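Peptidoglycan D,D-transpeptidase FtsI (Yersinia pestis, PDB 6SYN) probably catalyses the cross-linking of peptidoglycan strands during cell division as a class B penicillin-binding protein, and carries a bound beta-lactam-derived ligand here. Local coordinates at residues F471-V476 against G496-G501; E135-S140 against L177-D182; G381-Y386 against S467-A472. One frame throughout, in Å; residues are numbered along the deposited sequence.

In the fold
Interactions 1 and 3 belong to the transpeptidase fold and share Phe-471 and Ala-472 on strand 471-478; their centres lie about 14 Å apart. Interaction 1 sets one face of the central sheet against helix 492-505. Interaction 3 lies where that strand begins, near the end of helix 370-381, which packs on the other face. Interaction 2 is separate. Its centre is about 22 Å from that of interaction 1 and about 25 Å from that of interaction 3, and it sits where the N-terminal part leads into helix 183-199. None of the three includes a residue of the ligand pocket. Strand 437-446, which carries pocket residues Thr-440, Gly-441, Thr-442 and Lys-444, is two places from strand 471-478 in the sheet.

Interaction 1. Residues F471-V476 against G496-G501; sequences FALVVV and GAIMGG
Leu-473 on strand 471-476 lies across from Met-499 on helix 496-501, CA to CA 7.4 Å, where the two axes approach to 9.7 Å and run nearly antiparallel at 156°. The side chains fill the gap; no hydrogen bond crosses it. Leu-473 has CG anti to its backbone N (chi1 177°), which carries the two CD methyls to the helix. Its CD2 branch meets Ile-498 CG2 at 3.3 Å. The two side chains cross at about a right angle, and CD2 also comes close to Ile-498 CB. Met-499 reaches the strand by a bent chain, turned at chi2 and again at chi3. This brings its terminal methyl in between two neighbours on the same side of the strand. Met-499 CE lies 3.7 Å from Phe-471 CB and equally 3.7 Å from Leu-473 CB. Met-499 CE also sits 3.2 Å from the backbone oxygen Phe-471 O. Its sulfur sits obliquely to the Phe-471 ring. Ala-472 and Val-474 alternate to the other face of the sheet, where they touch helix 370-381. Ile-498 also touches Val-189 of helix 183-199, and Phe-471 rests on Val-502 one turn further along its partner helix. An antiparallel five-stranded sheet with the first and last helices of the domain on one face and further helices on the other is characteristic of the penicillin-binding transpeptidase and serine beta-lactamase fold.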
loop_
_atom_site.group_PDB
_atom_site.type_symbol
_atom_site.label_atom_id
_atom_site.label_comp_id
_atom_site.label_asym_id
_atom_site.label_seq_id
_atom_site.Cartn_x
_atom_site.Cartn_y
_atom_site.Cartn_z
ATOM N N PHE A 471 12.318 -8.603 6.581
ATOM C CA PHE A 471 11.080 -7.970 6.064
ATOM C C PHE A 471 10.979 -6.529 6.556
ATOM O O PHE A 471 11.004 -6.291 7.775
ATOM C CB PHE A 471 9.867 -8.789 6.496
ATOM C CG PHE A 471 10.051 -10.263 6.253
ATOM C CD1 PHE A 471 10.151 -10.755 4.961
ATOM C CD2 PHE A 471 10.163 -11.150 7.310
ATOM C CE1 PHE A 471 10.332 -12.109 4.731
ATOM C CE2 PHE A 471 10.340 -12.503 7.077
ATOM C CZ PHE A 471 10.427 -12.981 5.791
ATOM N N ALA A 472 10.885 -5.603 5.607
ATOM C CA ALA A 472 10.431 -4.218 5.838
ATOM C C ALA A 472 8.908 -4.207 5.688
ATOM O O ALA A 472 8.403 -4.841 4.739
ATOM C CB ALA A 472 11.113 -3.274 4.881
ATOM N N LEU A 473 8.213 -3.564 6.627
ATOM C CA LEU A 473 6.741 -3.362 6.584
ATOM C C LEU A 473 6.427 -1.894 6.873
ATOM O O LEU A 473 7.011 -1.345 7.824
ATOM C CB LEU A 473 6.069 -4.285 7.604
ATOM C CG LEU A 473 4.554 -4.140 7.743
ATOM C CD1 LEU A 473 3.852 -4.335 6.406
ATOM C CD2 LEU A 473 4.018 -5.127 8.771
ATOM N N VAL A 474 5.558 -1.299 6.053
ATOM C CA VAL A 474 4.896 0.015 6.304
ATOM C C VAL A 474 3.387 -0.231 6.428
ATOM O O VAL A 474 2.840 -1.058 5.667
ATOM C CB VAL A 474 5.211 1.043 5.198
ATOM C CG1 VAL A 474 4.351 2.296 5.313
ATOM C CG2 VAL A 474 6.686 1.412 5.164
ATOM N N VAL A 475 2.763 0.457 7.384
ATOM C CA VAL A 475 1.289 0.535 7.596
ATOM C C VAL A 475 0.948 2.012 7.844
ATOM O O VAL A 475 1.536 2.606 8.776
ATOM C CB VAL A 475 0.858 -0.380 8.761
ATOM C CG1 VAL A 475 -0.640 -0.338 9.018
ATOM C CG2 VAL A 475 1.313 -1.811 8.536
ATOM N N VAL A 476 0.089 2.586 6.995
ATOM C CA VAL A 476 -0.483 3.960 7.138
ATOM C C VAL A 476 -2.012 3.832 7.125
ATOM O O VAL A 476 -2.545 3.252 6.162
ATOM C CB VAL A 476 0.029 4.924 6.043
ATOM C CG1 VAL A 476 -0.269 4.436 4.631
ATOM C CG2 VAL A 476 -0.504 6.338 6.229
ATOM N N GLY A 496 2.137 -5.127 14.223
ATOM C CA GLY A 496 2.472 -6.277 15.083
ATOM C C GLY A 496 1.818 -7.552 14.585
ATOM O O GLY A 496 2.543 -8.548 14.377
ATOM N N ALA A 497 0.500 -7.508 14.378
ATOM C CA ALA A 497 -0.327 -8.614 13.847
ATOM C C ALA A 497 0.239 -9.109 12.508
ATOM O O ALA A 497 0.342 -10.339 12.335
ATOM C CB ALA A 497 -1.758 -8.158 13.702
ATOM N N ILE A 498 0.583 -8.200 11.588
ATOM C CA ILE A 498 1.046 -8.569 10.214
ATOM C C ILE A 498 2.459 -9.160 10.298
ATOM O O ILE A 498 2.667 -10.248 9.750
ATOM C CB ILE A 498 0.965 -7.377 9.238
ATOM C CG1 ILE A 498 -0.481 -7.119 8.799
ATOM C CG2 ILE A 498 1.881 -7.597 8.039
ATOM C CD1 ILE A 498 -0.671 -5.905 7.918
ATOM N N MET A 499 3.388 -8.479 10.971
ATOM C CA MET A 499 4.813 -8.907 11.044
ATOM C C MET A 499 4.931 -10.241 11.796
ATOM O O MET A 499 5.789 -11.051 11.405
ATOM C CB MET A 499 5.688 -7.842 11.712
ATOM C CG MET A 499 7.174 -8.095 11.539
ATOM S SD MET A 499 7.628 -8.505 9.824
ATOM C CE MET A 499 8.193 -6.909 9.235
ATOM N N GLY A 500 4.089 -10.460 12.814
ATOM C CA GLY A 500 4.016 -11.716 13.585
ATOM C C GLY A 500 3.744 -12.910 12.688
ATOM O O GLY A 500 4.581 -13.826 12.655
ATOM N N GLY A 501 2.608 -12.899 11.985
ATOM C CA GLY A 501 2.211 -13.948 11.027
ATOM C C GLY A 501 3.266 -14.147 9.950
ATOM O O GLY A 501 3.627 -15.307 9.680
#

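Interaction 2. Residues E135-S140 against L177-D182; sequences EGVEKS and LVLSVD
Val-137 meets two leucines, one with each of its methyl groups. Its CG1 points at Leu-177, and the two side chains reach toward each other tip to tip. The touching atoms are Val-137 CG1 and Leu-177 CD2, 3.5 Å apart. Its CG2 turns to Leu-179 instead. Here the side chains slide past each other in opposite directions, and Val-137 CG2 lies 3.9 Å from Leu-179 CD2. The two leucines differ in chi1. Leu-177 has CG anti to the backbone N (chi1 -175°), while Leu-179 has CG anti to the carbonyl carbon (chi1 -65°). Both present a CD2 methyl to the same valine. Ile-19 of strand 19-20 touches Val-137 and Leu-179 as well, so the apolar patch extends to that strand.

The sequence of segment 135-140 and the residues just before it fits the GxxGxE motif of the N-terminal module of class B penicillin-binding proteins. Segment 177-182 leads from strand 177-178, which pairs in parallel with strand 19-20, to Asp-182 at the N-cap of helix 183-199. The contact thus joins the N-terminal module to the chain that enters the transpeptidase fold.

The CB of Glu-138 points away from the leucines. Its carboxylate is gripped by salt bridges, OE1 to Arg-16 and OE2 to Arg-112, and OE2 also bonds Tyr-114 OH. These partners probably keep the buried glutamate ionised. Glu-135 turns its OE2 back to Gly-136 N in a weak 3.2 Å hydrogen bond with an N-H...O angle of 137°. Ser-140 N bonds Gly-136 O at 2.8 Å within the helix.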
loop_
_atom_site.group_PDB
_atom_site.type_symbol
_atom_site.label_atom_id
_atom_site.label_comp_id
_atom_site.label_asym_id
_atom_site.label_seq_id
_atom_site.Cartn_x
_atom_site.Cartn_y
_atom_site.Cartn_z
ATOM N N GLU A 135 -6.202 -1.762 -15.612
ATOM C CA GLU A 135 -5.657 -1.398 -14.276
ATOM C C GLU A 135 -4.688 -2.480 -13.774
ATOM O O GLU A 135 -4.829 -3.660 -14.160
ATOM C CB GLU A 135 -6.814 -1.138 -13.303
ATOM C CG GLU A 135 -6.387 -0.821 -11.874
ATOM C CD GLU A 135 -5.661 0.501 -11.664
ATOM O OE1 GLU A 135 -6.263 1.559 -11.958
ATOM O OE2 GLU A 135 -4.499 0.474 -11.190
ATOM N N GLY A 136 -3.721 -2.050 -12.954
ATOM C CA GLY A 136 -2.728 -2.893 -12.267
ATOM C C GLY A 136 -1.872 -3.694 -13.230
ATOM O O GLY A 136 -1.641 -3.242 -14.370
ATOM N N VAL A 137 -1.414 -4.853 -12.763
ATOM C CA VAL A 137 -0.575 -5.814 -13.533
ATOM C C VAL A 137 -1.306 -6.183 -14.828
ATOM O O VAL A 137 -0.644 -6.230 -15.882
ATOM C CB VAL A 137 -0.231 -7.042 -12.669
ATOM C CG1 VAL A 137 -0.211 -8.329 -13.473
ATOM C CG2 VAL A 137 1.085 -6.837 -11.935
ATOM N N GLU A 138 -2.617 -6.426 -14.747
ATOM C CA GLU A 138 -3.468 -6.825 -15.901
ATOM C C GLU A 138 -3.242 -5.824 -17.047
ATOM O O GLU A 138 -2.992 -6.279 -18.179
ATOM C CB GLU A 138 -4.930 -6.943 -15.458
ATOM C CG GLU A 138 -5.772 -7.853 -16.333
ATOM C CD GLU A 138 -5.561 -9.345 -16.138
ATOM O OE1 GLU A 138 -4.641 -9.889 -16.770
ATOM O OE2 GLU A 138 -6.329 -9.963 -15.376
ATOM N N LYS A 139 -3.271 -4.517 -16.765
ATOM C CA LYS A 139 -2.907 -3.472 -17.762
ATOM C C LYS A 139 -1.392 -3.507 -17.995
ATOM O O LYS A 139 -0.976 -3.688 -19.153
ATOM C CB LYS A 139 -3.311 -2.059 -17.327
ATOM C CG LYS A 139 -2.570 -0.953 -18.072
ATOM C CD LYS A 139 -3.392 0.270 -18.430
ATOM C CE LYS A 139 -3.085 0.778 -19.826
ATOM N NZ LYS A 139 -3.773 2.060 -20.117
ATOM N N SER A 140 -0.617 -3.334 -16.921
ATOM C CA SER A 140 0.857 -3.121 -16.912
ATOM C C SER A 140 1.585 -4.137 -17.807
ATOM O O SER A 140 2.598 -3.756 -18.418
ATOM C CB SER A 140 1.371 -3.177 -15.497
ATOM O OG SER A 140 2.750 -2.859 -15.439
ATOM N N LEU A 177 2.761 -15.088 -16.123
ATOM C CA LEU A 177 3.454 -14.069 -15.293
ATOM C C LEU A 177 3.635 -14.641 -13.885
ATOM O O LEU A 177 2.650 -15.156 -13.335
ATOM C CB LEU A 177 2.609 -12.790 -15.288
ATOM C CG LEU A 177 3.215 -11.579 -14.580
ATOM C CD1 LEU A 177 4.628 -11.305 -15.063
ATOM C CD2 LEU A 177 2.344 -10.349 -14.784
ATOM N N VAL A 178 4.853 -14.595 -13.347
ATOM C CA VAL A 178 5.154 -15.007 -11.946
ATOM C C VAL A 178 5.443 -13.731 -11.149
ATOM O O VAL A 178 6.508 -13.128 -11.369
ATOM C CB VAL A 178 6.314 -16.024 -11.895
ATOM C CG1 VAL A 178 6.644 -16.457 -10.470
ATOM C CG2 VAL A 178 6.017 -17.242 -12.756
ATOM N N LEU A 179 4.511 -13.312 -10.287
ATOM C CA LEU A 179 4.676 -12.097 -9.444
ATOM C C LEU A 179 5.645 -12.407 -8.295
ATOM O O LEU A 179 5.880 -13.599 -7.999
ATOM C CB LEU A 179 3.323 -11.628 -8.899
ATOM C CG LEU A 179 2.296 -11.143 -9.925
ATOM C CD1 LEU A 179 1.078 -10.571 -9.219
ATOM C CD2 LEU A 179 2.875 -10.102 -10.873
ATOM N N SER A 180 6.178 -11.352 -7.679
ATOM C CA SER A 180 7.054 -11.393 -6.480
ATOM C C SER A 180 6.208 -11.576 -5.207
ATOM O O SER A 180 6.775 -11.967 -4.178
ATOM C CB SER A 180 7.875 -10.140 -6.401
ATOM O OG SER A 180 7.054 -9.042 -6.045
ATOM N N VAL A 181 4.903 -11.298 -5.285
ATOM C CA VAL A 181 3.944 -11.296 -4.138
ATOM C C VAL A 181 3.691 -12.737 -3.666
ATOM O O VAL A 181 3.842 -13.665 -4.482
ATOM C CB VAL A 181 2.645 -10.579 -4.553
ATOM C CG1 VAL A 181 1.498 -10.801 -3.579
ATOM C CG2 VAL A 181 2.887 -9.095 -4.759
ATOM N N ASP A 182 3.335 -12.915 -2.390
ATOM C CA ASP A 182 2.944 -14.225 -1.794
ATOM C C ASP A 182 1.472 -14.111 -1.373
ATOM O O ASP A 182 1.151 -13.143 -0.654
ATOM C CB ASP A 182 3.894 -14.613 -0.654
ATOM C CG ASP A 182 3.653 -15.992 -0.057
ATOM O OD1 ASP A 182 2.495 -16.447 -0.072
ATOM O OD2 ASP A 182 4.631 -16.610 0.420
#

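Interaction 3. Residues G381-Y386 against S467-A472; sequences GSMGVY and SNPRFA
Met-383 reaches Pro-469 because its backbone turns to positive phi (60°) just after helix 370-381 and its side chain then bends. CG lies anti to the carbonyl carbon (chi1 -57°), and a bend at chi2 (-62°) carries the thioether across to the proline. The terminal methyl does the touching. Met-383 CE lies 3.6 Å from both CG and CD of Pro-469. The methionine chain and the ring cross at about a right angle. The methyl meets the CG-CD side of the ring. The positive phi is part of a Schellman motif, with two bonds back into the last turn of the helix. The Met-383 side chain also touches Glu-406, Arg-410 and Val-413 of helix 406-416.

The other half of the contact is made by backbone. Gly-381 lies nearest Pro-469, with 5.4 Å between their CA atoms. Gly-381 has no side chain, so it meets the ring with backbone atoms. Its carbonyl oxygen sits against CB and CG of the proline; Gly-381 O to Pro-469 CG is 3.3 Å. Just beyond, Arg-470 and Phe-471 both face Ala-464 in a classic beta bulge. Arg-470 CB lies 3.6 Å above the plane of the Phe-471 ring, over its centre. Ala-472 turns the other way and touches Ala-378 of the helix.

No hydrogen bond crosses between the segments. The touching groups are a methyl, a proline ring and one carbonyl oxygen, and a proline ring offers no N-H. The end of helix 370-381 is therefore seated on the loop before strand 471-478 by shape and van der Waals contact.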
loop_
_atom_site.group_PDB
_atom_site.type_symbol
_atom_site.label_atom_id
_atom_site.label_comp_id
_atom_site.label_asym_id
_atom_site.label_seq_id
_atom_site.Cartn_x
_atom_site.Cartn_y
_atom_site.Cartn_z
ATOM N N GLY A 381 16.731 -1.770 6.742
ATOM C CA GLY A 381 16.721 -3.212 7.051
ATOM C C GLY A 381 17.930 -3.938 6.494
ATOM O O GLY A 381 18.416 -4.852 7.177
ATOM N N SER A 382 18.393 -3.570 5.292
ATOM C CA SER A 382 19.603 -4.157 4.649
ATOM C C SER A 382 20.887 -3.623 5.319
ATOM O O SER A 382 21.988 -4.060 4.919
ATOM C CB SER A 382 19.596 -3.929 3.149
ATOM O OG SER A 382 19.457 -2.554 2.827
ATOM N N MET A 383 20.742 -2.750 6.326
ATOM C CA MET A 383 21.832 -1.979 6.981
ATOM C C MET A 383 22.523 -1.102 5.925
ATOM O O MET A 383 23.755 -1.198 5.787
ATOM C CB MET A 383 22.849 -2.895 7.675
ATOM C CG MET A 383 22.240 -3.826 8.722
ATOM S SD MET A 383 21.446 -2.968 10.116
ATOM C CE MET A 383 20.193 -4.171 10.548
ATOM N N GLY A 384 21.745 -0.298 5.192
ATOM C CA GLY A 384 22.244 0.776 4.309
ATOM C C GLY A 384 22.560 0.313 2.892
ATOM O O GLY A 384 23.485 0.894 2.280
ATOM N N VAL A 385 21.816 -0.663 2.361
ATOM C CA VAL A 385 21.954 -1.138 0.948
ATOM C C VAL A 385 20.643 -0.855 0.204
ATOM O O VAL A 385 19.679 -1.626 0.376
ATOM C CB VAL A 385 22.356 -2.626 0.893
ATOM C CG1 VAL A 385 22.320 -3.191 -0.524
ATOM C CG2 VAL A 385 23.726 -2.842 1.525
ATOM N N TYR A 386 20.619 0.231 -0.575
ATOM C CA TYR A 386 19.474 0.665 -1.416
ATOM C C TYR A 386 19.340 -0.288 -2.608
ATOM O O TYR A 386 20.186 -0.221 -3.524
ATOM C CB TYR A 386 19.670 2.114 -1.867
ATOM C CG TYR A 386 18.560 2.681 -2.716
ATOM C CD1 TYR A 386 17.406 3.182 -2.139
ATOM C CD2 TYR A 386 18.674 2.741 -4.095
ATOM C CE1 TYR A 386 16.385 3.716 -2.910
ATOM C CE2 TYR A 386 17.661 3.265 -4.881
ATOM C CZ TYR A 386 16.511 3.755 -4.287
ATOM O OH TYR A 386 15.508 4.275 -5.054
ATOM N N SER A 467 17.563 -8.492 14.750
ATOM C CA SER A 467 18.904 -9.132 14.829
ATOM C C SER A 467 19.511 -9.223 13.431
ATOM O O SER A 467 20.737 -9.079 13.295
ATOM C CB SER A 467 18.817 -10.503 15.431
ATOM O OG SER A 467 18.376 -10.431 16.775
ATOM N N ASN A 468 18.644 -9.469 12.450
ATOM C CA ASN A 468 18.967 -9.873 11.061
ATOM C C ASN A 468 17.702 -9.636 10.243
ATOM O O ASN A 468 16.972 -10.578 9.946
ATOM C CB ASN A 468 19.437 -11.329 11.031
ATOM C CG ASN A 468 20.132 -11.731 9.748
ATOM O OD1 ASN A 468 20.331 -10.919 8.848
ATOM N ND2 ASN A 468 20.523 -12.988 9.669
ATOM N N PRO A 469 17.357 -8.363 9.943
ATOM C CA PRO A 469 16.097 -8.040 9.280
ATOM C C PRO A 469 15.919 -8.808 7.967
ATOM O O PRO A 469 16.869 -8.921 7.215
ATOM C CB PRO A 469 16.195 -6.539 8.986
ATOM C CG PRO A 469 17.176 -6.019 10.013
ATOM C CD PRO A 469 18.151 -7.159 10.230
ATOM N N ARG A 470 14.707 -9.313 7.749
ATOM C CA ARG A 470 14.307 -10.037 6.520
ATOM C C ARG A 470 13.198 -9.254 5.815
ATOM O O ARG A 470 13.188 -9.239 4.568
ATOM C CB ARG A 470 13.879 -11.460 6.890
ATOM C CG ARG A 470 15.052 -12.389 7.178
ATOM C CD ARG A 470 15.790 -12.788 5.912
ATOM N NE ARG A 470 14.888 -13.466 4.986
ATOM C CZ ARG A 470 14.607 -14.768 5.008
ATOM N NH1 ARG A 470 15.171 -15.562 5.903
ATOM N NH2 ARG A 470 13.756 -15.277 4.132
ATOM N N PHE A 471 12.318 -8.603 6.581
ATOM C CA PHE A 471 11.080 -7.970 6.064
ATOM C C PHE A 471 10.979 -6.529 6.556
ATOM O O PHE A 471 11.004 -6.291 7.775
ATOM C CB PHE A 471 9.867 -8.789 6.496
ATOM C CG PHE A 471 10.051 -10.263 6.253
ATOM C CD1 PHE A 471 10.151 -10.755 4.961
ATOM C CD2 PHE A 471 10.163 -11.150 7.310
ATOM C CE1 PHE A 471 10.332 -12.109 4.731
ATOM C CE2 PHE A 471 10.340 -12.503 7.077
ATOM C CZ PHE A 471 10.427 -12.981 5.791
ATOM N N ALA A 472 10.885 -5.603 5.607
ATOM C CA ALA A 472 10.431 -4.218 5.838
ATOM C C ALA A 472 8.908 -4.207 5.688
ATOM O O ALA A 472 8.403 -4.841 4.739
ATOM C CB ALA A 472 11.113 -3.274 4.881
#